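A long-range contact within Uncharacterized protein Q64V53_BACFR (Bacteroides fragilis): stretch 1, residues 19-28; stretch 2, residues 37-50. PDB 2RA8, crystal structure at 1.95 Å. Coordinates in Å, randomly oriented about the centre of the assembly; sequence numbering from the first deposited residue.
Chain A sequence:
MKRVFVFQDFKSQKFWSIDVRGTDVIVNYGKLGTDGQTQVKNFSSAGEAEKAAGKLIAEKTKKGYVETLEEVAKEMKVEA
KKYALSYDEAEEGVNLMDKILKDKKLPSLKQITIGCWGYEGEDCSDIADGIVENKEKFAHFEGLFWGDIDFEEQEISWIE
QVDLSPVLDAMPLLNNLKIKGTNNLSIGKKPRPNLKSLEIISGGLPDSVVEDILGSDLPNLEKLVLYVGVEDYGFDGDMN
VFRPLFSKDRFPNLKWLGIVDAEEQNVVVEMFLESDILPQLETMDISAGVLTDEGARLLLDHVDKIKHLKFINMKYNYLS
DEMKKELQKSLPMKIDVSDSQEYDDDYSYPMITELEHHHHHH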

# COMPACT_ATOMS: atom_id res chain seq x y z
N ASP A 19 -23.32 11.31 13.96
CA ASP A 19 -24.53 11.91 14.52
C ASP A 19 -25.14 12.80 13.48
O ASP A 19 -24.42 13.50 12.76
N VAL A 20 -26.47 12.75 13.35
CA VAL A 20 -27.14 13.61 12.39
C VAL A 20 -27.95 14.64 13.11
O VAL A 20 -28.81 14.30 13.92
N ARG A 21 -27.65 15.91 12.85
CA ARG A 21 -28.39 17.00 13.47
C ARG A 21 -28.87 17.92 12.39
O ARG A 21 -28.09 18.66 11.79
N GLY A 22 -30.17 17.85 12.11
CA GLY A 22 -30.75 18.68 11.07
C GLY A 22 -30.34 18.13 9.72
O GLY A 22 -30.65 16.99 9.39
N THR A 23 -29.65 18.96 8.94
CA THR A 23 -29.18 18.57 7.62
C THR A 23 -27.69 18.28 7.66
O THR A 23 -27.07 18.00 6.63
N ASP A 24 -27.11 18.36 8.85
CA ASP A 24 -25.69 18.11 9.02
C ASP A 24 -25.38 16.74 9.57
O ASP A 24 -26.04 16.26 10.49
N VAL A 25 -24.37 16.10 8.98
CA VAL A 25 -23.90 14.80 9.44
C VAL A 25 -22.58 15.10 10.10
O VAL A 25 -21.67 15.68 9.48
N ILE A 26 -22.46 14.74 11.38
CA ILE A 26 -21.25 15.01 12.15
C ILE A 26 -20.48 13.75 12.49
O ILE A 26 -20.97 12.88 13.22
N VAL A 27 -19.27 13.66 11.96
CA VAL A 27 -18.38 12.52 12.18
C VAL A 27 -17.23 12.92 13.07
O VAL A 27 -16.67 14.02 12.93
N ASN A 28 -16.88 12.03 13.99
CA ASN A 28 -15.77 12.23 14.92
C ASN A 28 -14.97 10.95 14.89
O ASN A 28 -15.51 9.87 15.15
N GLN A 37 -10.62 13.83 15.50
CA GLN A 37 -10.97 14.93 14.61
C GLN A 37 -12.45 14.94 14.34
O GLN A 37 -13.16 13.98 14.64
N THR A 38 -12.94 16.04 13.77
CA THR A 38 -14.36 16.17 13.46
C THR A 38 -14.59 16.69 12.08
O THR A 38 -13.95 17.65 11.65
N GLN A 39 -15.52 16.06 11.38
CA GLN A 39 -15.88 16.45 10.03
C GLN A 39 -17.37 16.65 10.00
O GLN A 39 -18.14 15.83 10.52
N VAL A 40 -17.79 17.77 9.42
CA VAL A 40 -19.20 18.11 9.31
C VAL A 40 -19.55 18.25 7.86
O VAL A 40 -18.82 18.88 7.09
N LYS A 41 -20.66 17.66 7.46
CA LYS A 41 -21.08 17.72 6.07
C LYS A 41 -22.53 18.07 5.99
O LYS A 41 -23.38 17.36 6.55
N ASN A 42 -22.83 19.17 5.31
CA ASN A 42 -24.21 19.63 5.17
C ASN A 42 -24.88 19.03 3.98
O ASN A 42 -24.25 18.79 2.95
N PHE A 43 -26.18 18.78 4.12
CA PHE A 43 -26.97 18.19 3.05
C PHE A 43 -28.19 19.02 2.75
O PHE A 43 -28.63 19.84 3.56
N SER A 44 -28.74 18.81 1.55
CA SER A 44 -29.91 19.53 1.07
C SER A 44 -31.14 19.35 1.92
O SER A 44 -32.03 20.20 1.89
N SER A 45 -31.20 18.27 2.69
CA SER A 45 -32.37 18.01 3.54
C SER A 45 -32.07 16.99 4.60
O SER A 45 -31.05 16.30 4.54
N ALA A 46 -32.96 16.86 5.58
CA ALA A 46 -32.77 15.89 6.65
C ALA A 46 -32.78 14.49 6.08
O ALA A 46 -32.11 13.59 6.59
N GLY A 47 -33.55 14.31 5.01
CA GLY A 47 -33.66 13.01 4.37
C GLY A 47 -32.36 12.56 3.74
O GLY A 47 -31.93 11.42 3.91
N GLU A 48 -31.72 13.47 3.02
CA GLU A 48 -30.45 13.17 2.38
C GLU A 48 -29.37 12.94 3.41
O GLU A 48 -28.49 12.12 3.23
N ALA A 49 -29.45 13.68 4.51
CA ALA A 49 -28.46 13.56 5.58
C ALA A 49 -28.54 12.17 6.20
O ALA A 49 -27.53 11.48 6.35
N GLU A 50 -29.76 11.75 6.53
CA GLU A 50 -29.96 10.43 7.13
C GLU A 50 -29.55 9.32 6.19
O GLU A 50 -28.99 8.31 6.60

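Strands 24-28 and 37-42 run antiparallel, and their backbone ladder sets which side chains can meet. V25 pairs with K41 and V27 with Q39 as hydrogen-bonded pairs: V25 N donates to K41 O (2.9 Å) and V27 N to Q39 O (2.8 Å), each with a return bond. Because side chains alternate along a strand, V25, V27, Q39 and K41 share one face of the sheet, while D24, I26, N28, T38, V40 and N42 occupy the other.

The apolar packing centres on the first of these faces, where the helix that begins at A46 covers one end of the sheet. V25, buried and with chi1 t, places CG2 3.4 Å from F43 CE2 and 4.0 Å from A49 CB. The CA-to-CB bond of F43 (chi1 m, chi2 -95°) points sideways, and its ring still reaches V25. V20, also t, points toward the helix and sets its CG1 4.0 Å from A49 CB. The single methyl of A49 thus touches two valines, and the helix backbone is close as well: V25 CG2 lies 3.5 Å from A49 O. Beta-branched valine suits the extended backbone here and presents a compact apolar surface. V27 (t) continues the row, its CG1 4.3 Å from Q39 OE1.

On the opposite face the apolar contacts are looser and more exposed. I26 (m, t) approaches V40 (t) with CG1 to CG1 at 4.3 Å, and its CG2 lies 4.0 Å from T38 CG2.

Polar side chains work mainly near the ends of the ladder. T23, in the type II' turn from R21 to D24, adopts chi1 p; its OG1 donates to N42 OD1 (2.8 Å), while its CG2 rests 3.5 Å from S45 C. Threonine thus supplies both a hydroxyl and a methyl at this junction. T23 O accepts from F43 N (2.8 Å), extending the backbone pairing into the loop. D24 OD1 also lies 2.8 Å from N42 OD1, but both are acceptors and form no hydrogen bond. At the other end, N28 (t) turns its amide to the neighbouring strand, ND2 donating to Q37 O at 2.6 Å. Within stretch 2, S45 (p) caps the helix, its OG accepting from E48 N at 3.2 Å.

One water joins the two strands. K41, with its chain bent at chi3 (p) and chi4 (m), donates from NZ to this water at 2.8 Å, and the water makes a weak hydrogen bond to V25 O at 3.4 Å.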

# COMPACT_ATOMS: atom_id res chain seq x y z
CB ASP A 19 -24.17 12.75 15.76
CG ASP A 19 -25.39 13.16 16.57
OD1 ASP A 19 -26.42 12.45 16.53
OD2 ASP A 19 -25.31 14.19 17.27
CB VAL A 20 -28.10 12.82 11.45
CG1 VAL A 20 -28.82 13.81 10.52
CG2 VAL A 20 -27.32 11.81 10.61
CB ARG A 21 -27.51 17.75 14.48
CG ARG A 21 -27.31 16.98 15.77
CD ARG A 21 -26.50 17.78 16.78
NE ARG A 21 -26.32 17.04 18.02
CZ ARG A 21 -25.69 17.52 19.10
NH1 ARG A 21 -25.19 18.74 19.09
NH2 ARG A 21 -25.58 16.76 20.19
CB THR A 23 -29.44 19.69 6.59
OG1 THR A 23 -28.95 20.93 7.12
CG2 THR A 23 -30.93 19.82 6.29
CB ASP A 24 -25.06 19.15 9.96
CG ASP A 24 -25.03 20.55 9.35
OD1 ASP A 24 -24.69 20.68 8.16
OD2 ASP A 24 -25.34 21.53 10.07
CB VAL A 25 -23.67 13.81 8.26
CG1 VAL A 25 -23.04 12.53 8.78
CG2 VAL A 25 -25.00 13.50 7.57
CB ILE A 26 -21.60 15.76 13.45
CG1 ILE A 26 -22.44 16.99 13.12
CG2 ILE A 26 -20.32 16.15 14.18
CD1 ILE A 26 -23.03 17.67 14.32
CB VAL A 27 -17.82 11.99 10.83
CG1 VAL A 27 -16.62 11.10 11.07
CG2 VAL A 27 -18.90 11.21 10.08
CB ASN A 28 -16.33 12.48 16.33
CG ASN A 28 -15.25 12.73 17.36
OD1 ASN A 28 -15.44 12.46 18.55
ND2 ASN A 28 -14.11 13.24 16.92
CB GLN A 37 -10.24 14.79 13.27
CG GLN A 37 -8.75 14.54 13.41
CD GLN A 37 -8.12 14.06 12.11
OE1 GLN A 37 -7.52 12.99 12.06
NE2 GLN A 37 -8.27 14.85 11.06
CB THR A 38 -15.07 17.08 14.47
OG1 THR A 38 -15.05 16.46 15.76
CG2 THR A 38 -16.51 17.34 14.05
CB GLN A 39 -15.49 15.36 9.03
CG GLN A 39 -14.01 14.99 9.06
CD GLN A 39 -13.65 13.92 8.06
OE1 GLN A 39 -14.32 12.89 7.95
NE2 GLN A 39 -12.56 14.13 7.32
CB VAL A 40 -19.50 19.42 10.05
CG1 VAL A 40 -21.00 19.68 10.06
CG2 VAL A 40 -18.93 19.35 11.46
CB LYS A 41 -20.82 16.36 5.39
CG LYS A 41 -20.96 16.36 3.89
CD LYS A 41 -20.14 15.23 3.24
CE LYS A 41 -20.54 13.83 3.72
NZ LYS A 41 -19.98 13.44 5.06
CB ASN A 42 -24.25 21.16 5.07
CG ASN A 42 -25.66 21.71 5.15
OD1 ASN A 42 -26.41 21.37 6.07
ND2 ASN A 42 -26.02 22.56 4.21
CB PHE A 43 -27.39 16.76 3.45
CG PHE A 43 -26.25 15.79 3.46
CD1 PHE A 43 -26.01 14.99 2.35
CD2 PHE A 43 -25.38 15.73 4.54
CE1 PHE A 43 -24.91 14.15 2.31
CE2 PHE A 43 -24.29 14.89 4.51
CZ PHE A 43 -24.05 14.10 3.39
CB SER A 44 -30.23 19.09 -0.36
OG SER A 44 -30.47 17.70 -0.43
CB SER A 45 -33.52 17.50 2.68
OG SER A 45 -33.18 16.23 2.14
CB ALA A 46 -33.87 16.05 7.70
CB GLU A 48 -30.05 14.31 1.45
CG GLU A 48 -30.97 14.50 0.25
CD GLU A 48 -31.05 13.26 -0.62
OE1 GLU A 48 -30.01 12.58 -0.78
OE2 GLU A 48 -32.15 12.97 -1.15
CB ALA A 49 -28.71 14.64 6.63
CB GLU A 50 -31.42 10.26 7.53
CG GLU A 50 -31.86 11.20 8.63
CD GLU A 50 -31.35 10.78 10.00
OE1 GLU A 50 -30.36 10.02 10.07
OE2 GLU A 50 -31.95 11.22 11.01
O HOH W 1 -19.27 14.08 7.65